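Rho GTPase-activating protein 15 (Homo sapiens, PDB 3BYI) stimulates GTP hydrolysis by Rho-type GTPases, acting on RAC1, and so converts them to the inactive GDP-bound state. Local coordinates at residues 106-109 with 115-118. Numbering follows the deposited sequence.
Sequences PLFP and QFVE
Phe108 and Phe116 form a buried T-shaped aromatic pair, which joins the loop ahead of helix 110-120 to the second turn of that helix. Pairs of this kind show how a loop and the helix it leads into can be tied together without a hydrogen bond: here the two segments share none, and two rings carry the contact. Phe108 presents its CD2-CE2 edge to one face of Phe116. The closest approach, 3.8 Å from Phe108 CD2 to Phe116 CE1, falls toward the rim of that face, while Phe108 CE2 stands 4.1 Å from Phe116 CZ. Ring centroids lie 5.2 Å apart and the planes are inclined at 68°, short of perpendicular but steep enough for the C-H edge of Phe108 to meet the pi cloud of Phe116. The side chain of Phe116 leaves the helix toward the loop, and its CG lies anti to the carbonyl carbon, beside the backbone N (chi1 -83°), which sets the ring with one face to Phe108. Both segments belong to the all-helical RhoGAP domain, and the pair is buried there, away from the predicted arginine finger, Arg58. Ile199 of helix 189-205 touches both rings; Phe108 also packs on Met147 and Leu179, and Phe116 on Leu135. Replacing Phe116 with alanine is likely to open a gap beside Leu135 and Ile199 and leave the edge of Phe108 without its aromatic face. Backbone hydrogen bonding of Phe108 with Leu179 fastens the loop to helix 168-180.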
ATOM      1  N   PRO A 106       0.364   8.882  -4.851  1.00 46.25           N
ATOM      2  CA  PRO A 106       0.755   7.500  -4.575  1.00 43.62           C
ATOM      3  C   PRO A 106       2.041   7.326  -3.751  1.00 44.00           C
ATOM      4  O   PRO A 106       2.870   8.228  -3.678  1.00 42.35           O
ATOM      5  CB  PRO A 106       0.867   6.861  -5.992  1.00 43.62           C
ATOM      6  CG  PRO A 106       0.785   7.973  -6.971  1.00 43.51           C
ATOM      7  CD  PRO A 106       0.274   9.192  -6.292  1.00 45.74           C
ATOM      8  N   LEU A 107       2.205   6.134  -3.156  1.00 45.42           N
ATOM      9  CA  LEU A 107       3.407   5.814  -2.380  1.00 43.87           C
ATOM     10  C   LEU A 107       4.681   6.102  -3.179  1.00 44.54           C
ATOM     11  O   LEU A 107       5.662   6.609  -2.641  1.00 45.47           O
ATOM     12  CB  LEU A 107       3.394   4.350  -1.930  1.00 44.02           C
ATOM     13  CG  LEU A 107       4.525   3.859  -0.995  1.00 46.36           C
ATOM     14  CD1 LEU A 107       4.592   4.682   0.272  1.00 39.81           C
ATOM     15  CD2 LEU A 107       4.375   2.342  -0.670  1.00 34.67           C
ATOM     16  N   PHE A 108       4.646   5.742  -4.452  1.00 43.06           N
ATOM     17  CA  PHE A 108       5.710   6.069  -5.382  1.00 43.74           C
ATOM     18  C   PHE A 108       5.382   7.443  -5.944  1.00 44.29           C
ATOM     19  O   PHE A 108       4.426   7.560  -6.750  1.00 45.68           O
ATOM     20  CB  PHE A 108       5.730   5.040  -6.527  1.00 42.17           C
ATOM     21  CG  PHE A 108       6.282   3.706  -6.130  1.00 41.81           C
ATOM     22  CD1 PHE A 108       5.546   2.837  -5.319  1.00 41.23           C
ATOM     23  CD2 PHE A 108       7.525   3.312  -6.567  1.00 41.75           C
ATOM     24  CE1 PHE A 108       6.047   1.609  -4.953  1.00 39.03           C
ATOM     25  CE2 PHE A 108       8.043   2.094  -6.193  1.00 41.52           C
ATOM     26  CZ  PHE A 108       7.304   1.231  -5.398  1.00 45.19           C
ATOM     27  N   PRO A 109       6.133   8.491  -5.533  1.00 43.24           N
ATOM     28  CA  PRO A 109       5.732   9.792  -6.018  1.00 45.11           C
ATOM     29  C   PRO A 109       5.793   9.908  -7.542  1.00 47.29           C
ATOM     30  O   PRO A 109       6.682   9.352  -8.200  1.00 47.22           O
ATOM     31  CB  PRO A 109       6.721  10.759  -5.330  1.00 44.52           C
ATOM     32  CG  PRO A 109       7.272   9.960  -4.143  1.00 43.23           C
ATOM     33  CD  PRO A 109       7.331   8.578  -4.671  1.00 42.33           C
ATOM     34  N   GLN A 115      11.914   8.188 -13.372  1.00 50.57           N
ATOM     35  CA  GLN A 115      13.197   7.650 -12.913  1.00 51.04           C
ATOM     36  C   GLN A 115      13.139   6.165 -12.629  1.00 48.37           C
ATOM     37  O   GLN A 115      14.110   5.476 -12.922  1.00 50.16           O
ATOM     38  CB  GLN A 115      13.732   8.391 -11.667  1.00 52.09           C
ATOM     39  CG  GLN A 115      14.497   9.736 -11.924  1.00 53.80           C
ATOM     40  CD  GLN A 115      14.873  10.499 -10.600  1.00 63.97           C
ATOM     41  OE1 GLN A 115      15.997  10.340 -10.099  1.00 67.67           O
ATOM     42  NE2 GLN A 115      13.933  11.303 -10.037  1.00 55.05           N
ATOM     43  N   PHE A 116      12.040   5.698 -12.011  1.00 48.78           N
ATOM     44  CA  PHE A 116      11.796   4.249 -11.704  1.00 45.80           C
ATOM     45  C   PHE A 116      11.589   3.421 -12.969  1.00 44.98           C
ATOM     46  O   PHE A 116      12.066   2.282 -13.057  1.00 40.44           O
ATOM     47  CB  PHE A 116      10.560   4.035 -10.793  1.00 45.05           C
ATOM     48  CG  PHE A 116      10.824   4.217  -9.293  1.00 45.07           C
ATOM     49  CD1 PHE A 116      10.344   5.320  -8.615  1.00 42.89           C
ATOM     50  CD2 PHE A 116      11.554   3.276  -8.580  1.00 49.96           C
ATOM     51  CE1 PHE A 116      10.593   5.493  -7.238  1.00 48.00           C
ATOM     52  CE2 PHE A 116      11.789   3.427  -7.216  1.00 45.45           C
ATOM     53  CZ  PHE A 116      11.314   4.542  -6.541  1.00 45.11           C
ATOM     54  N   VAL A 117      10.855   3.986 -13.928  1.00 47.17           N
ATOM     55  CA  VAL A 117      10.709   3.365 -15.262  1.00 48.84           C
ATOM     56  C   VAL A 117      12.052   3.196 -15.963  1.00 49.00           C
ATOM     57  O   VAL A 117      12.318   2.122 -16.497  1.00 50.34           O
ATOM     58  CB  VAL A 117       9.769   4.176 -16.201  1.00 50.67           C
ATOM     59  CG1 VAL A 117       9.823   3.625 -17.639  1.00 49.65           C
ATOM     60  CG2 VAL A 117       8.356   4.157 -15.684  1.00 45.30           C
ATOM     61  N   GLU A 118      12.871   4.255 -15.997  1.00 47.64           N
ATOM     62  CA  GLU A 118      14.237   4.168 -16.542  1.00 50.85           C
ATOM     63  C   GLU A 118      15.019   3.066 -15.840  1.00 49.69           C
ATOM     64  O   GLU A 118      15.809   2.342 -16.476  1.00 48.36           O
ATOM     65  CB  GLU A 118      15.020   5.477 -16.341  1.00 50.24           C
ATOM     66  CG  GLU A 118      14.668   6.612 -17.281  1.00 59.80           C
ATOM     67  CD  GLU A 118      15.590   7.841 -17.107  1.00 63.09           C
ATOM     68  OE1 GLU A 118      16.531   7.779 -16.277  1.00 76.83           O
ATOM     69  OE2 GLU A 118      15.374   8.866 -17.810  1.00 79.25           O
TER